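Uncharacterized protein (PDB 3NNG) is of unknown function but contains a calcium-bearing F5/8 type C domain, a beta-sandwich fold that in many relatives binds carbohydrate or membrane lipid. Local coordinates at residues F52-V56 with A57-E61. The protein carries 1 engineered substitution. Residues are numbered along the deposited sequence; the frame is centred on the assembly and turned at random.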
ATOM      1  N   PHE A  52       4.778  -6.054   7.812  1.00 19.62           N
ATOM      2  CA  PHE A  52       4.819  -7.464   7.456  1.00 19.08           C
ATOM      3  C   PHE A  52       3.713  -8.160   8.213  1.00 20.50           C
ATOM      4  O   PHE A  52       3.439  -7.818   9.358  1.00 21.43           O
ATOM      5  CB  PHE A  52       6.184  -8.083   7.780  1.00 13.75           C
ATOM      6  CG  PHE A  52       6.406  -9.429   7.136  1.00 22.50           C
ATOM      7  CD1 PHE A  52       6.708  -9.523   5.776  1.00 16.66           C
ATOM      8  CD2 PHE A  52       6.315 -10.598   7.884  1.00 15.28           C
ATOM      9  CE1 PHE A  52       6.913 -10.778   5.167  1.00 19.58           C
ATOM     10  CE2 PHE A  52       6.530 -11.862   7.289  1.00 20.71           C
ATOM     11  CZ  PHE A  52       6.821 -11.949   5.927  1.00 17.53           C
ATOM     12  N   THR A  53       3.069  -9.128   7.579  1.00 18.43           N
ATOM     13  CA  THR A  53       1.908  -9.743   8.197  1.00 21.63           C
ATOM     14  C   THR A  53       1.629 -11.140   7.653  1.00 25.82           C
ATOM     15  O   THR A  53       2.328 -11.631   6.763  1.00 20.61           O
ATOM     16  CB  THR A  53       0.673  -8.868   7.928  1.00 21.13           C
ATOM     17  OG1 THR A  53      -0.464  -9.378   8.629  1.00 23.61           O
ATOM     18  CG2 THR A  53       0.393  -8.833   6.438  1.00 23.03           C
ATOM     19  N   TRP A  54       0.602 -11.771   8.209  1.00 20.87           N
ATOM     20  CA  TRP A  54       0.064 -13.016   7.685  1.00 23.04           C
ATOM     21  C   TRP A  54      -0.703 -12.738   6.400  1.00 22.94           C
ATOM     22  O   TRP A  54      -1.407 -11.725   6.302  1.00 18.57           O
ATOM     23  CB  TRP A  54      -0.903 -13.629   8.700  1.00 20.55           C
ATOM     24  CG  TRP A  54      -0.227 -14.291   9.846  1.00 25.95           C
ATOM     25  CD1 TRP A  54       0.200 -15.586   9.900  1.00 29.11           C
ATOM     26  CD2 TRP A  54       0.093 -13.709  11.112  1.00 20.13           C
ATOM     27  NE1 TRP A  54       0.779 -15.842  11.111  1.00 25.72           N
ATOM     28  CE2 TRP A  54       0.722 -14.709  11.885  1.00 27.27           C
ATOM     29  CE3 TRP A  54      -0.082 -12.437  11.671  1.00 23.75           C
ATOM     30  CZ2 TRP A  54       1.178 -14.485  13.186  1.00 20.50           C
ATOM     31  CZ3 TRP A  54       0.367 -12.211  12.963  1.00 23.57           C
ATOM     32  CH2 TRP A  54       0.997 -13.229  13.703  1.00 22.42           C
ATOM     33  N   GLY A  55      -0.573 -13.644   5.429  1.00 17.39           N
ATOM     34  CA  GLY A  55      -1.315 -13.578   4.178  1.00 18.52           C
ATOM     35  C   GLY A  55      -2.755 -14.019   4.375  1.00 20.37           C
ATOM     36  O   GLY A  55      -3.121 -14.421   5.469  1.00 18.94           O
ATOM     37  N   VAL A  56      -3.580 -13.936   3.333  1.00 22.91           N
ATOM     38  CA  VAL A  56      -4.995 -14.290   3.463  1.00 26.05           C
ATOM     39  C   VAL A  56      -5.232 -15.752   3.820  1.00 24.68           C
ATOM     40  O   VAL A  56      -6.259 -16.080   4.406  1.00 24.10           O
ATOM     41  CB  VAL A  56      -5.803 -13.990   2.194  1.00 31.84           C
ATOM     42  CG1 VAL A  56      -5.832 -12.494   1.905  1.00 27.06           C
ATOM     43  CG2 VAL A  56      -5.225 -14.753   0.997  1.00 32.12           C
ATOM     44  N   ALA A  57      -4.312 -16.634   3.440  1.00 25.79           N
ATOM     45  CA  ALA A  57      -4.555 -18.068   3.594  1.00 27.53           C
ATOM     46  C   ALA A  57      -4.514 -18.478   5.052  1.00 33.71           C
ATOM     47  O   ALA A  57      -5.266 -19.350   5.487  1.00 26.50           O
ATOM     48  CB  ALA A  57      -3.531 -18.867   2.812  1.00 30.15           C
ATOM     49  N   ASN A  58      -3.620 -17.835   5.796  1.00 35.88           N
ATOM     50  CA  ASN A  58      -3.461 -18.094   7.211  1.00 49.25           C
ATOM     51  C   ASN A  58      -4.530 -17.344   8.002  1.00 52.16           C
ATOM     52  O   ASN A  58      -5.459 -17.943   8.557  1.00 55.97           O
ATOM     53  CB  ASN A  58      -2.056 -17.668   7.661  1.00 55.34           C
ATOM     54  CG  ASN A  58      -0.941 -18.404   6.906  1.00 59.36           C
ATOM     55  OD1 ASN A  58      -1.200 -19.151   5.963  1.00 64.47           O
ATOM     56  ND2 ASN A  58       0.302 -18.195   7.324  1.00 57.01           N
ATOM     57  N   ALA A  59      -4.415 -16.020   8.002  1.00 34.23           N
ATOM     58  CA  ALA A  59      -5.210 -15.171   8.879  1.00 31.37           C
ATOM     59  C   ALA A  59      -6.606 -14.851   8.353  1.00 30.79           C
ATOM     60  O   ALA A  59      -7.388 -14.205   9.039  1.00 30.00           O
ATOM     61  CB  ALA A  59      -4.445 -13.876   9.180  1.00 32.18           C
ATOM     62  N   GLY A  60      -6.914 -15.287   7.137  1.00 30.23           N
ATOM     63  CA  GLY A  60      -8.220 -15.020   6.559  1.00 24.91           C
ATOM     64  C   GLY A  60      -8.306 -13.695   5.829  1.00 23.58           C
ATOM     65  O   GLY A  60      -9.098 -13.544   4.902  1.00 30.60           O
ATOM     66  N   GLU A  61      -7.505 -12.720   6.246  1.00 14.54           N
ATOM     67  CA  GLU A  61      -7.472 -11.455   5.532  1.00 15.55           C
ATOM     68  C   GLU A  61      -6.083 -10.854   5.602  1.00 19.41           C
ATOM     69  O   GLU A  61      -5.277 -11.227   6.458  1.00 21.41           O
ATOM     70  CB  GLU A  61      -8.501 -10.484   6.107  1.00 15.42           C
ATOM     71  CG  GLU A  61      -8.227 -10.112   7.550  1.00 20.71           C
ATOM     72  CD  GLU A  61      -9.366  -9.317   8.161  1.00 25.77           C
ATOM     73  OE1 GLU A  61     -10.515  -9.815   8.134  1.00 27.73           O
ATOM     74  OE2 GLU A  61      -9.108  -8.202   8.662  1.00 19.67           O
TER
HETATM   75  O   HOH W   1      -3.162 -10.332   8.021  1.00 18.93           O
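A single-turn helix, 56-59, follows strand 51-54 after one residue, Gly55, in this F5/8 type C domain, and Trp54 folds back against it. CB of Trp54 packs on CB of Ala59 at 3.6 Å. Farther out, the indole reaches Asn58. CG of Trp54 lies beside its own backbone N, anti to the carbonyl carbon (chi1 -77°), and this brings CD1 to 3.7 Å from Asn58 ND2. The amide nitrogen sits at the indole edge, in the ring plane. The two side chains cross at about a right angle, with ring and amide planes 59° apart, so they do not stack.

Gly55 is the N-cap residue. Its O accepts from Ala59 N at 3.3 Å, an i to i+4 bond. A second, weak one runs from Gly60 N to Val56 O, 2.9 Å. Gly60 ends the helix with positive phi, a backbone conformation that suits glycine.

One water ties the strand end to the returning chain. It lies 2.8 Å from both Trp54 O and Glu61 O and can donate to them, though with other acceptors near it may not serve all at once. It is also hydrogen-bonded to Thr53 OG1 at 2.9 Å.

The turn lies at the surface. The Trp54 ring also meets Tyr30 and Tyr148, while Val56 and Ala57 touch the loop at Asp146. Glu61 OE2 takes a hydrogen bond from Trp63 NE1, at the start of strand 63-68. The helix lies in the connection from strand 51-54 to strand 63-68, beside the start of strand 148-159.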